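PDB 5LY9: variant surface glycoprotein MITAT 1.1 from Trypanosoma brucei brucei, which forms a protective coat on the parasite surface, where serial expression of antigenically distinct variants lets the trypanosome evade the host immune response. Local coordinates for residues R69-R74 with D272-L277; N110-L115 with K191-H196; T160-T165 with H247-A252; L29-E34 with A257-L262. All coordinates share one frame; numbering follows the deposited sequence.

Contact 1 (R69-R74 with D272-L277). With NAG (2-acetamido-2-deoxy-beta-D-glucopyranose), chain C; GOL (glycerol), chain G.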
# COMPACT_ATOMS: atom_id res chain seq x y z
N ARG A 69 -27.91 10.23 11.04
CA ARG A 69 -26.61 10.81 11.45
C ARG A 69 -25.79 9.73 12.12
O ARG A 69 -24.62 9.58 11.83
CB ARG A 69 -26.89 11.95 12.39
CG ARG A 69 -25.64 12.63 13.00
CD ARG A 69 -25.45 12.33 14.47
NE ARG A 69 -24.35 13.16 14.94
CZ ARG A 69 -24.45 14.43 15.32
NH1 ARG A 69 -25.62 15.07 15.45
NH2 ARG A 69 -23.36 15.09 15.59
N GLY A 70 -26.44 9.00 13.02
CA GLY A 70 -25.77 7.87 13.72
C GLY A 70 -25.33 6.80 12.78
O GLY A 70 -24.22 6.24 12.95
N TYR A 71 -26.16 6.50 11.77
CA TYR A 71 -25.83 5.53 10.76
C TYR A 71 -24.61 5.91 9.95
O TYR A 71 -23.65 5.14 9.80
CB TYR A 71 -27.04 5.25 9.90
CG TYR A 71 -26.76 4.56 8.64
CD1 TYR A 71 -26.77 3.20 8.56
CD2 TYR A 71 -26.50 5.30 7.52
CE1 TYR A 71 -26.43 2.59 7.40
CE2 TYR A 71 -26.15 4.73 6.38
CZ TYR A 71 -26.15 3.34 6.28
OH TYR A 71 -25.88 2.74 5.03
N PHE A 72 -24.63 7.11 9.44
CA PHE A 72 -23.47 7.54 8.66
C PHE A 72 -22.21 7.59 9.51
O PHE A 72 -21.13 7.20 9.05
CB PHE A 72 -23.71 8.94 8.03
CG PHE A 72 -24.78 8.95 6.96
CD1 PHE A 72 -24.72 8.09 5.90
CD2 PHE A 72 -25.81 9.88 7.00
CE1 PHE A 72 -25.70 8.07 4.88
CE2 PHE A 72 -26.82 9.86 6.02
CZ PHE A 72 -26.77 8.96 4.99
N ALA A 73 -22.32 8.06 10.74
CA ALA A 73 -21.17 7.99 11.66
C ALA A 73 -20.62 6.59 11.84
O ALA A 73 -19.41 6.38 11.67
CB ALA A 73 -21.52 8.58 12.99
N ARG A 74 -21.47 5.63 12.15
CA ARG A 74 -20.96 4.25 12.27
C ARG A 74 -20.29 3.81 11.01
O ARG A 74 -19.26 3.13 11.05
CB ARG A 74 -22.05 3.21 12.67
CG ARG A 74 -22.40 3.27 14.12
CD ARG A 74 -22.97 1.93 14.59
NE ARG A 74 -23.32 1.97 15.99
CZ ARG A 74 -23.97 1.03 16.62
NH1 ARG A 74 -24.34 -0.11 16.00
NH2 ARG A 74 -24.27 1.20 17.89
N ASP A 272 -34.91 -2.73 7.64
CA ASP A 272 -34.70 -3.58 8.79
C ASP A 272 -33.64 -4.67 8.50
O ASP A 272 -33.31 -5.41 9.41
CB ASP A 272 -35.98 -4.23 9.30
CG ASP A 272 -36.62 -5.10 8.28
OD1 ASP A 272 -36.60 -4.78 7.08
OD2 ASP A 272 -37.25 -6.10 8.68
N THR A 273 -33.15 -4.74 7.29
CA THR A 273 -32.07 -5.66 6.88
C THR A 273 -30.74 -4.97 6.73
O THR A 273 -29.77 -5.61 6.32
CB THR A 273 -32.40 -6.40 5.57
OG1 THR A 273 -32.23 -5.55 4.44
CG2 THR A 273 -33.73 -6.95 5.58
N GLN A 274 -30.71 -3.65 7.01
CA GLN A 274 -29.48 -2.88 7.00
C GLN A 274 -28.95 -2.96 8.43
O GLN A 274 -29.52 -2.36 9.37
CB GLN A 274 -29.79 -1.46 6.55
CG GLN A 274 -30.31 -1.35 5.11
CD GLN A 274 -30.52 0.06 4.68
OE1 GLN A 274 -30.02 0.98 5.28
NE2 GLN A 274 -31.25 0.23 3.62
N PRO A 275 -27.89 -3.77 8.64
CA PRO A 275 -27.65 -4.13 10.07
C PRO A 275 -27.21 -2.97 10.94
O PRO A 275 -27.58 -2.95 12.14
CB PRO A 275 -26.58 -5.25 10.03
CG PRO A 275 -26.20 -5.34 8.62
CD PRO A 275 -27.14 -4.65 7.72
N THR A 276 -26.57 -1.96 10.35
CA THR A 276 -26.08 -0.83 11.14
C THR A 276 -27.31 0.01 11.48
O THR A 276 -27.47 0.49 12.59
CB THR A 276 -25.06 -0.01 10.36
OG1 THR A 276 -23.96 -0.87 10.04
CG2 THR A 276 -24.61 1.20 11.14
N LEU A 277 -28.17 0.22 10.48
CA LEU A 277 -29.41 0.97 10.72
C LEU A 277 -30.24 0.32 11.81
O LEU A 277 -30.71 0.97 12.74
CB LEU A 277 -30.22 1.15 9.40
CG LEU A 277 -31.26 2.26 9.42
CD1 LEU A 277 -30.59 3.61 9.56
CD2 LEU A 277 -32.14 2.16 8.18
C1 NAG C . -24.00 7.04 1.15
C2 NAG C . -23.08 7.66 0.11
C3 NAG C . -22.99 9.14 0.24
C4 NAG C . -24.41 9.70 0.19
C5 NAG C . -25.27 9.05 1.27
C6 NAG C . -26.74 9.48 1.28
C7 NAG C . -21.24 6.27 -0.70
C8 NAG C . -19.85 5.73 -0.49
N2 NAG C . -21.74 7.08 0.24
O3 NAG C . -22.24 9.66 -0.84
O4 NAG C . -24.31 11.09 0.46
O5 NAG C . -25.28 7.66 1.05
O6 NAG C . -27.28 9.37 -0.05
O7 NAG C . -21.89 5.96 -1.67
C1 GOL G . -30.00 4.30 5.37
O1 GOL G . -30.88 3.40 4.75
C2 GOL G . -29.31 5.05 4.30
O2 GOL G . -30.24 5.91 3.60
C3 GOL G . -28.76 3.91 3.40
O3 GOL G . -27.39 4.15 3.26
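Tyr71 carries this contact, its side chain running from helix 62-114 to the start of helix 275-285. Its CG lies anti to the backbone N (chi1 165°). At the root, CB packs 3.9 Å from Leu277 CD1, and that methyl also lies beside CG. Further out, the ring edge at CD1 meets the backbone of the second helix, 3.8 Å from Leu277 N, while Thr276 CG2 approaches CD1 obliquely at 3.9 Å. Glycerol, probably from the crystallisation liquor, sets its C1 over one face of the ring. At the tip, Tyr71 OH shares a hydrogen bond of 2.7 Å with glycerol O3 and is also hydrogen-bonded to Glu267 N, so tyrosine offers an apolar ring and a polar tip. In this large N-terminal domain of an A-type variant surface glycoprotein, helix 62-114 is one of two long core helices, and helix 275-285 lies against its flank. Phe72 CZ obliquely approaches C6 of an NAG of the protein's own glycan at 3.7 Å. Gln274, at the N-cap of helix 275-285, extends OE1 to glycerol O1, which donates a 2.6 Å hydrogen bond. Thr276 turns CG2 to 3.6 Å from Arg74 CB as the side chains slide past each other, whereas its OG1 bonds Glu267. The extended chain of Arg74 lays CB and CD along Thr276 CG2 before its guanidinium salt-bridges Asp348 of the second subunit.

Contact 2 (N110-L115 with K191-H196)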
# COMPACT_ATOMS: atom_id res chain seq x y z
N ASN A 110 15.43 -10.70 -19.08
CA ASN A 110 16.56 -9.88 -19.44
C ASN A 110 17.82 -10.76 -19.64
O ASN A 110 18.61 -10.51 -20.60
CB ASN A 110 16.85 -8.82 -18.38
CG ASN A 110 18.07 -7.96 -18.71
OD1 ASN A 110 18.00 -7.10 -19.57
ND2 ASN A 110 19.18 -8.24 -18.08
N LEU A 111 18.02 -11.75 -18.75
CA LEU A 111 19.23 -12.55 -18.86
C LEU A 111 19.17 -13.36 -20.18
O LEU A 111 20.12 -13.38 -20.93
CB LEU A 111 19.36 -13.51 -17.65
CG LEU A 111 20.49 -14.52 -17.80
CD1 LEU A 111 21.85 -13.81 -17.89
CD2 LEU A 111 20.46 -15.47 -16.65
N LEU A 112 18.03 -13.98 -20.47
CA LEU A 112 17.89 -14.74 -21.69
C LEU A 112 18.10 -13.84 -22.89
O LEU A 112 18.80 -14.25 -23.86
CB LEU A 112 16.56 -15.45 -21.82
CG LEU A 112 16.28 -16.58 -20.86
CD1 LEU A 112 14.88 -17.16 -21.07
CD2 LEU A 112 17.36 -17.58 -20.92
N GLU A 113 17.52 -12.64 -22.89
CA GLU A 113 17.77 -11.70 -23.97
C GLU A 113 19.24 -11.39 -24.17
O GLU A 113 19.73 -11.20 -25.32
CB GLU A 113 16.96 -10.42 -23.77
CG GLU A 113 16.85 -9.59 -25.01
CD GLU A 113 15.96 -8.35 -24.81
OE1 GLU A 113 15.18 -8.30 -23.79
OE2 GLU A 113 16.05 -7.42 -25.68
N SER A 114 19.95 -11.33 -23.07
CA SER A 114 21.34 -10.89 -23.07
C SER A 114 22.31 -11.96 -23.49
O SER A 114 23.45 -11.65 -23.83
CB SER A 114 21.75 -10.40 -21.69
OG SER A 114 20.92 -9.29 -21.29
N LEU A 115 21.89 -13.21 -23.51
CA LEU A 115 22.78 -14.30 -23.87
C LEU A 115 22.69 -14.58 -25.37
O LEU A 115 22.34 -15.65 -25.81
CB LEU A 115 22.50 -15.54 -23.03
CG LEU A 115 22.67 -15.44 -21.54
CD1 LEU A 115 22.23 -16.73 -20.81
CD2 LEU A 115 24.12 -15.05 -21.22
N LYS A 191 22.53 -22.63 -24.12
CA LYS A 191 23.06 -23.64 -23.23
C LYS A 191 22.52 -23.47 -21.81
O LYS A 191 22.48 -24.47 -21.06
CB LYS A 191 24.59 -23.60 -23.21
CG LYS A 191 25.18 -24.13 -24.49
CD LYS A 191 26.68 -24.26 -24.48
CE LYS A 191 27.38 -22.91 -24.31
NZ LYS A 191 28.87 -23.21 -24.19
N LEU A 192 22.14 -22.23 -21.44
CA LEU A 192 21.65 -21.97 -20.08
C LEU A 192 20.48 -22.89 -19.79
O LEU A 192 20.24 -23.25 -18.65
CB LEU A 192 21.24 -20.53 -19.87
CG LEU A 192 20.93 -20.18 -18.39
CD1 LEU A 192 22.16 -20.32 -17.51
CD2 LEU A 192 20.28 -18.84 -18.28
N LEU A 193 19.74 -23.28 -20.85
CA LEU A 193 18.55 -24.08 -20.65
C LEU A 193 18.83 -25.56 -20.49
O LEU A 193 17.87 -26.37 -20.43
CB LEU A 193 17.51 -23.81 -21.74
CG LEU A 193 17.00 -22.37 -21.72
CD1 LEU A 193 15.98 -22.16 -22.81
CD2 LEU A 193 16.40 -21.94 -20.41
N SER A 194 20.11 -25.96 -20.46
CA SER A 194 20.41 -27.38 -20.13
C SER A 194 21.51 -27.42 -19.13
O SER A 194 22.54 -26.76 -19.30
CB SER A 194 20.81 -28.23 -21.35
OG SER A 194 21.38 -29.47 -20.90
N GLY A 195 21.24 -28.10 -18.01
CA GLY A 195 22.26 -28.32 -16.98
C GLY A 195 23.04 -29.64 -17.17
O GLY A 195 23.70 -30.12 -16.22
N HIS A 196 23.02 -30.22 -18.36
CA HIS A 196 23.85 -31.39 -18.66
C HIS A 196 25.12 -30.96 -19.36
O HIS A 196 25.12 -30.06 -20.18
CB HIS A 196 23.05 -32.42 -19.44
CG HIS A 196 23.76 -33.71 -19.59
ND1 HIS A 196 24.59 -33.96 -20.65
CD2 HIS A 196 23.77 -34.82 -18.81
CE1 HIS A 196 25.12 -35.17 -20.51
NE2 HIS A 196 24.63 -35.72 -19.40
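Apolar packing makes up the whole direct contact between the C-terminal end of helix 62-114 and the short 3-10 turn 191-193, in the loop-rich lobe at the far end of the A-type variant surface glycoprotein domain. The Cys123-Cys190 disulfide immediately precedes the turn. Leu192 reaches toward the helix with CG anti to its backbone N (chi1 -171°), and its CD2 methyl becomes the meeting point for three leucines. Leu111 CD2 lies 3.7 Å from Leu192 CD2. Leu115 CD1 sits against both CB and CD2 of Leu192, 3.8 Å from CD2. Leu112 CD2 is 4.1 Å from Leu192 CD2. All three cross Leu192 at about a right angle. Leu193 adds a looser touch, its CD2 being 4.5 Å from Leu112 CD2. Leucine suits these places because its forked, wholly apolar end lets one methyl touch several neighbours.

Among the hydrogen bonds, Ser114 OG donates 2.7 Å to Asn110 O from above the carbonyl plane, joining Ser114 N on that oxygen near the helix end. On the other segment, Ser194 OG accepts from His196 N at 3.1 Å, an ST turn. Leu192 N bonds Tyr201 OH of the second subunit, while Leu111 packs on Leu111 of that subunit.

With all five touching leucines buried and no hydrogen bond between the segments, the union of helix end and loop rests on hydrophobic burial and shape, at the dimer interface.

Contact 3 (T160-T165 with H247-A252)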
# COMPACT_ATOMS: atom_id res chain seq x y z
N THR A 160 -6.47 -10.09 -17.82
CA THR A 160 -6.45 -11.27 -18.65
C THR A 160 -5.34 -12.20 -18.37
O THR A 160 -5.44 -13.41 -18.72
CB THR A 160 -6.37 -10.85 -20.16
OG1 THR A 160 -5.46 -9.77 -20.36
CG2 THR A 160 -7.78 -10.40 -20.60
N GLU A 161 -4.23 -11.67 -17.81
CA GLU A 161 -3.05 -12.51 -17.66
C GLU A 161 -2.99 -13.20 -16.30
O GLU A 161 -2.43 -14.31 -16.18
CB GLU A 161 -1.76 -11.77 -17.95
CG GLU A 161 -1.81 -10.93 -19.24
CD GLU A 161 -2.28 -11.75 -20.44
OE1 GLU A 161 -1.85 -12.91 -20.63
OE2 GLU A 161 -3.18 -11.21 -21.16
N LEU A 162 -3.62 -12.59 -15.29
CA LEU A 162 -3.67 -13.18 -13.95
C LEU A 162 -5.09 -13.01 -13.49
O LEU A 162 -5.54 -11.89 -13.18
CB LEU A 162 -2.68 -12.47 -13.00
CG LEU A 162 -2.81 -12.85 -11.51
CD1 LEU A 162 -2.85 -14.38 -11.40
CD2 LEU A 162 -1.71 -12.21 -10.64
N THR A 163 -5.83 -14.10 -13.59
CA THR A 163 -7.28 -14.07 -13.38
C THR A 163 -7.60 -14.69 -12.05
O THR A 163 -6.69 -15.09 -11.33
CB THR A 163 -8.00 -14.87 -14.46
OG1 THR A 163 -7.66 -16.24 -14.26
CG2 THR A 163 -7.54 -14.47 -15.87
N GLN A 164 -8.89 -14.80 -11.70
CA GLN A 164 -9.30 -15.51 -10.51
C GLN A 164 -8.81 -16.94 -10.46
O GLN A 164 -8.51 -17.44 -9.41
CB GLN A 164 -10.82 -15.54 -10.32
CG GLN A 164 -11.31 -14.15 -9.94
CD GLN A 164 -12.79 -14.16 -9.42
OE1 GLN A 164 -13.32 -15.20 -9.01
NE2 GLN A 164 -13.42 -13.01 -9.46
N THR A 165 -8.70 -17.57 -11.64
CA THR A 165 -8.36 -18.95 -11.74
C THR A 165 -6.87 -19.20 -11.69
O THR A 165 -6.40 -20.17 -11.10
CB THR A 165 -9.00 -19.52 -13.03
OG1 THR A 165 -10.44 -19.38 -12.88
CG2 THR A 165 -8.65 -20.99 -13.16
N HIS A 247 1.97 -18.19 -6.47
CA HIS A 247 0.80 -18.36 -5.63
C HIS A 247 0.48 -17.06 -4.91
O HIS A 247 -0.69 -16.68 -4.84
CB HIS A 247 1.07 -19.42 -4.57
CG HIS A 247 -0.12 -19.68 -3.71
ND1 HIS A 247 -0.44 -18.88 -2.66
CD2 HIS A 247 -1.13 -20.56 -3.84
CE1 HIS A 247 -1.58 -19.30 -2.11
NE2 HIS A 247 -1.98 -20.36 -2.78
N GLU A 248 1.51 -16.35 -4.40
CA GLU A 248 1.29 -15.17 -3.64
C GLU A 248 0.69 -14.02 -4.46
O GLU A 248 -0.28 -13.39 -4.04
CB GLU A 248 2.58 -14.71 -2.96
CG GLU A 248 2.43 -13.38 -2.24
CD GLU A 248 1.51 -13.38 -1.02
OE1 GLU A 248 1.02 -14.43 -0.57
OE2 GLU A 248 1.28 -12.29 -0.49
N ALA A 249 1.19 -13.77 -5.68
CA ALA A 249 0.54 -12.75 -6.54
C ALA A 249 -0.89 -13.12 -6.88
O ALA A 249 -1.74 -12.26 -6.90
CB ALA A 249 1.31 -12.49 -7.79
N TRP A 250 -1.14 -14.39 -7.13
CA TRP A 250 -2.48 -14.82 -7.45
C TRP A 250 -3.48 -14.64 -6.33
O TRP A 250 -4.56 -14.04 -6.52
CB TRP A 250 -2.44 -16.26 -7.97
CG TRP A 250 -3.75 -16.92 -8.09
CD1 TRP A 250 -4.68 -16.72 -9.04
CD2 TRP A 250 -4.21 -17.99 -7.26
NE1 TRP A 250 -5.75 -17.61 -8.82
CE2 TRP A 250 -5.50 -18.35 -7.72
CE3 TRP A 250 -3.69 -18.59 -6.12
CZ2 TRP A 250 -6.27 -19.37 -7.09
CZ3 TRP A 250 -4.43 -19.63 -5.51
CH2 TRP A 250 -5.73 -19.96 -5.98
N GLU A 251 -3.14 -15.18 -5.19
CA GLU A 251 -3.99 -15.07 -4.00
C GLU A 251 -4.14 -13.62 -3.56
O GLU A 251 -5.26 -13.16 -3.28
CB GLU A 251 -3.43 -15.90 -2.87
CG GLU A 251 -4.29 -15.84 -1.63
CD GLU A 251 -3.89 -16.84 -0.57
OE1 GLU A 251 -4.28 -18.04 -0.71
OE2 GLU A 251 -3.16 -16.43 0.35
N ALA A 252 -3.05 -12.84 -3.56
CA ALA A 252 -3.17 -11.47 -3.13
C ALA A 252 -4.08 -10.70 -4.09
O ALA A 252 -4.85 -9.84 -3.68
CB ALA A 252 -1.81 -10.82 -3.08
O HOH W 1 -5.61 -13.43 -9.21
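An ST turn in the loop between strands 143-144 and 173-174 sits beside helix 244-254, on the flank of the elongated variant surface glycoprotein domain. In the turn, Thr163 OG1 accepts from Thr165 N at 3.1 Å, a role open to threonine because its hydroxyl lies so near the main chain. Trp250 faces this bend with CG anti to its backbone N (chi1 168°), which sends the indole across to the loop. Its NE1 donates a 2.8 Å hydrogen bond to Gln164 O, with an N-H...O angle of 144°. The acceptor lies near the indole plane, but the donor stands above the carbonyl plane, and the same oxygen also receives Asn254 ND2. Thr163 O comes edge-on to the ring, 3.5 Å from Trp250 CD1. The two methyls of Leu162 diverge: CD1 meets the indole edge 3.8 Å from Trp250 CD1, and CD2 rests 3.7 Å from Ala249 O. Alanine keeps the helix flank low enough for this methyl, its own CB being 4.2 Å from Leu162 CD2. A water reaches Thr163 O and Trp250 O, linking the two main chains. Tryptophan suits the junction because its pyrrole edge offers a C-H at CD1 beside the N-H at NE1, so one edge meets both a methyl and carbonyl oxygens; the N-H bond, short but bent and off the lone pairs, helps to fix the indole without ideal alignment.

Contact 4 (L29-E34 with A257-L262). Unlike the reference sequence in segment 29-34: Glu31 (reference Lys).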
# COMPACT_ATOMS: atom_id res chain seq x y z
N LEU A 29 -3.17 1.85 -5.77
CA LEU A 29 -3.33 3.25 -5.36
C LEU A 29 -4.69 3.78 -5.66
O LEU A 29 -5.36 4.36 -4.76
CB LEU A 29 -2.30 4.15 -6.05
CG LEU A 29 -2.40 5.65 -5.82
CD1 LEU A 29 -2.35 5.98 -4.35
CD2 LEU A 29 -1.33 6.34 -6.72
N ASN A 30 -5.16 3.53 -6.88
CA ASN A 30 -6.46 3.99 -7.28
C ASN A 30 -7.53 3.40 -6.33
O ASN A 30 -8.45 4.11 -5.86
CB ASN A 30 -6.81 3.57 -8.69
CG ASN A 30 -8.09 4.28 -9.16
OD1 ASN A 30 -8.09 5.49 -9.34
ND2 ASN A 30 -9.18 3.52 -9.27
N GLU A 31 -7.42 2.11 -6.04
CA GLU A 31 -8.49 1.45 -5.22
C GLU A 31 -8.48 2.00 -3.78
O GLU A 31 -9.52 2.29 -3.20
CB GLU A 31 -8.30 -0.03 -5.22
CG GLU A 31 -9.55 -0.78 -4.82
CD GLU A 31 -10.63 -0.70 -5.90
OE1 GLU A 31 -10.32 -0.94 -7.13
OE2 GLU A 31 -11.82 -0.47 -5.52
N GLY A 32 -7.29 2.19 -3.24
CA GLY A 32 -7.16 2.84 -1.93
C GLY A 32 -7.74 4.23 -1.87
O GLY A 32 -8.41 4.60 -0.90
N GLN A 33 -7.47 5.02 -2.91
CA GLN A 33 -8.03 6.33 -2.98
C GLN A 33 -9.53 6.32 -3.06
O GLN A 33 -10.18 7.20 -2.45
CB GLN A 33 -7.46 7.15 -4.16
CG GLN A 33 -5.96 7.48 -3.99
CD GLN A 33 -5.31 8.10 -5.21
OE1 GLN A 33 -5.64 7.73 -6.33
NE2 GLN A 33 -4.46 9.08 -5.01
N GLU A 34 -10.10 5.38 -3.77
CA GLU A 34 -11.56 5.25 -3.88
C GLU A 34 -12.14 4.76 -2.55
O GLU A 34 -13.20 5.23 -2.17
CB GLU A 34 -11.93 4.29 -5.00
CG GLU A 34 -11.79 4.98 -6.38
CD GLU A 34 -12.67 6.23 -6.43
OE1 GLU A 34 -13.91 6.15 -6.15
OE2 GLU A 34 -12.08 7.33 -6.60
N ALA A 257 -8.94 -5.69 -1.26
CA ALA A 257 -10.11 -4.86 -0.82
C ALA A 257 -10.49 -3.90 -1.95
O ALA A 257 -9.62 -3.32 -2.58
CB ALA A 257 -9.75 -4.04 0.42
N LYS A 258 -11.78 -3.69 -2.12
CA LYS A 258 -12.34 -2.84 -3.12
C LYS A 258 -13.22 -1.80 -2.49
O LYS A 258 -13.92 -2.05 -1.48
CB LYS A 258 -13.20 -3.63 -4.07
CG LYS A 258 -12.64 -4.93 -4.69
CD LYS A 258 -11.64 -4.68 -5.75
CE LYS A 258 -11.01 -5.99 -6.20
NZ LYS A 258 -10.06 -5.74 -7.32
N ALA A 259 -13.25 -0.64 -3.10
CA ALA A 259 -14.07 0.44 -2.65
C ALA A 259 -15.55 0.10 -2.63
O ALA A 259 -16.31 0.55 -1.74
CB ALA A 259 -13.82 1.67 -3.53
N LYS A 260 -15.97 -0.75 -3.55
CA LYS A 260 -17.33 -1.25 -3.56
C LYS A 260 -17.70 -2.26 -2.49
O LYS A 260 -18.86 -2.63 -2.42
CB LYS A 260 -17.66 -1.85 -4.94
CG LYS A 260 -17.04 -3.18 -5.17
CD LYS A 260 -17.17 -3.69 -6.62
CE LYS A 260 -16.18 -4.82 -6.76
NZ LYS A 260 -16.63 -5.91 -5.86
N ASP A 261 -16.75 -2.67 -1.64
CA ASP A 261 -17.01 -3.66 -0.62
C ASP A 261 -17.97 -3.09 0.42
O ASP A 261 -18.04 -1.89 0.63
CB ASP A 261 -15.72 -4.16 0.08
CG ASP A 261 -14.82 -5.03 -0.82
OD1 ASP A 261 -15.27 -5.43 -1.89
OD2 ASP A 261 -13.69 -5.32 -0.37
N LEU A 262 -18.62 -4.00 1.11
CA LEU A 262 -19.54 -3.70 2.22
C LEU A 262 -18.97 -2.73 3.23
O LEU A 262 -19.66 -1.74 3.61
CB LEU A 262 -19.92 -5.04 2.95
CG LEU A 262 -20.77 -5.98 2.08
CD1 LEU A 262 -21.00 -7.32 2.78
CD2 LEU A 262 -22.06 -5.29 1.64
O HOH W 2 -8.74 -3.24 -7.68
O HOH W 3 -14.39 -0.97 -6.25
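Residues 258-261 fold into a type I beta turn, closed by Asp261 N donating to Lys258 O, and this turn lies against helix 24-55 with the CA atoms of Glu34 and Ala259 5.6 Å apart. Helix 24-55 is one of the long helices in the core of the A-type variant surface glycoprotein domain, and the turn belongs to the connection from helix 244-254 to helix 275-285. Glu31, which differs from the reference sequence, makes the polar link. Its CG is anti to the backbone N (chi1 -161°) and the chain then bends at chi2 (71°), bringing the carboxylate up to the turn at Lys258 and Ala259. OE2 receives Ala259 N at 2.8 Å in a nearly straight bond of 170°, using the anti lone pair, directed away from OE1. A water held by OE2 also accepts from Lys260 N, so one carboxylate oxygen serves two successive amides of the turn, directly and through water. On the other oxygen, a second water joins OE1 to Lys258 NZ; the ammonium itself forms a salt bridge with Glu256, and its charge nearby would probably help to keep Glu31 ionised. The CG of Glu31 meanwhile approaches Ala257 O at 3.4 Å, an oxygen that is hydrogen-bonded to Gln91. Asp261 steadies the turn from within, as its OD2 accepts from Lys258 N at 3.1 Å, met from above the carboxylate plane. Alanine suits position 259, where a small side chain lets the main chain come close to the helix: its CB methyl lies 3.5 Å from Glu34 CB.

From the N terminus, helix 24-55 comes first and supplies 29-34 to contact 4, whose loop closes only at 257-262. Helix 62-114 then gives 69-74 to contact 1 and, towards its other end, 110-115 to contact 2; their centres are 61 Å apart, on opposite sides of the chain's centre. Contact 2 closes at 191-196, after 160-165 has opened contact 3, so these two cross. Contact 3 closes at 247-252, and the loops of contacts 2 and 3 both fall within those of contacts 1 and 4. Contacts 1 and 4 cross, since 257-262 precedes 272-277. Thus 257-262 is tied to helix 24-55, helix 275-285 and the 191-196 loop to opposite ends of helix 62-114, and the 160-165 loop to helix 244-254.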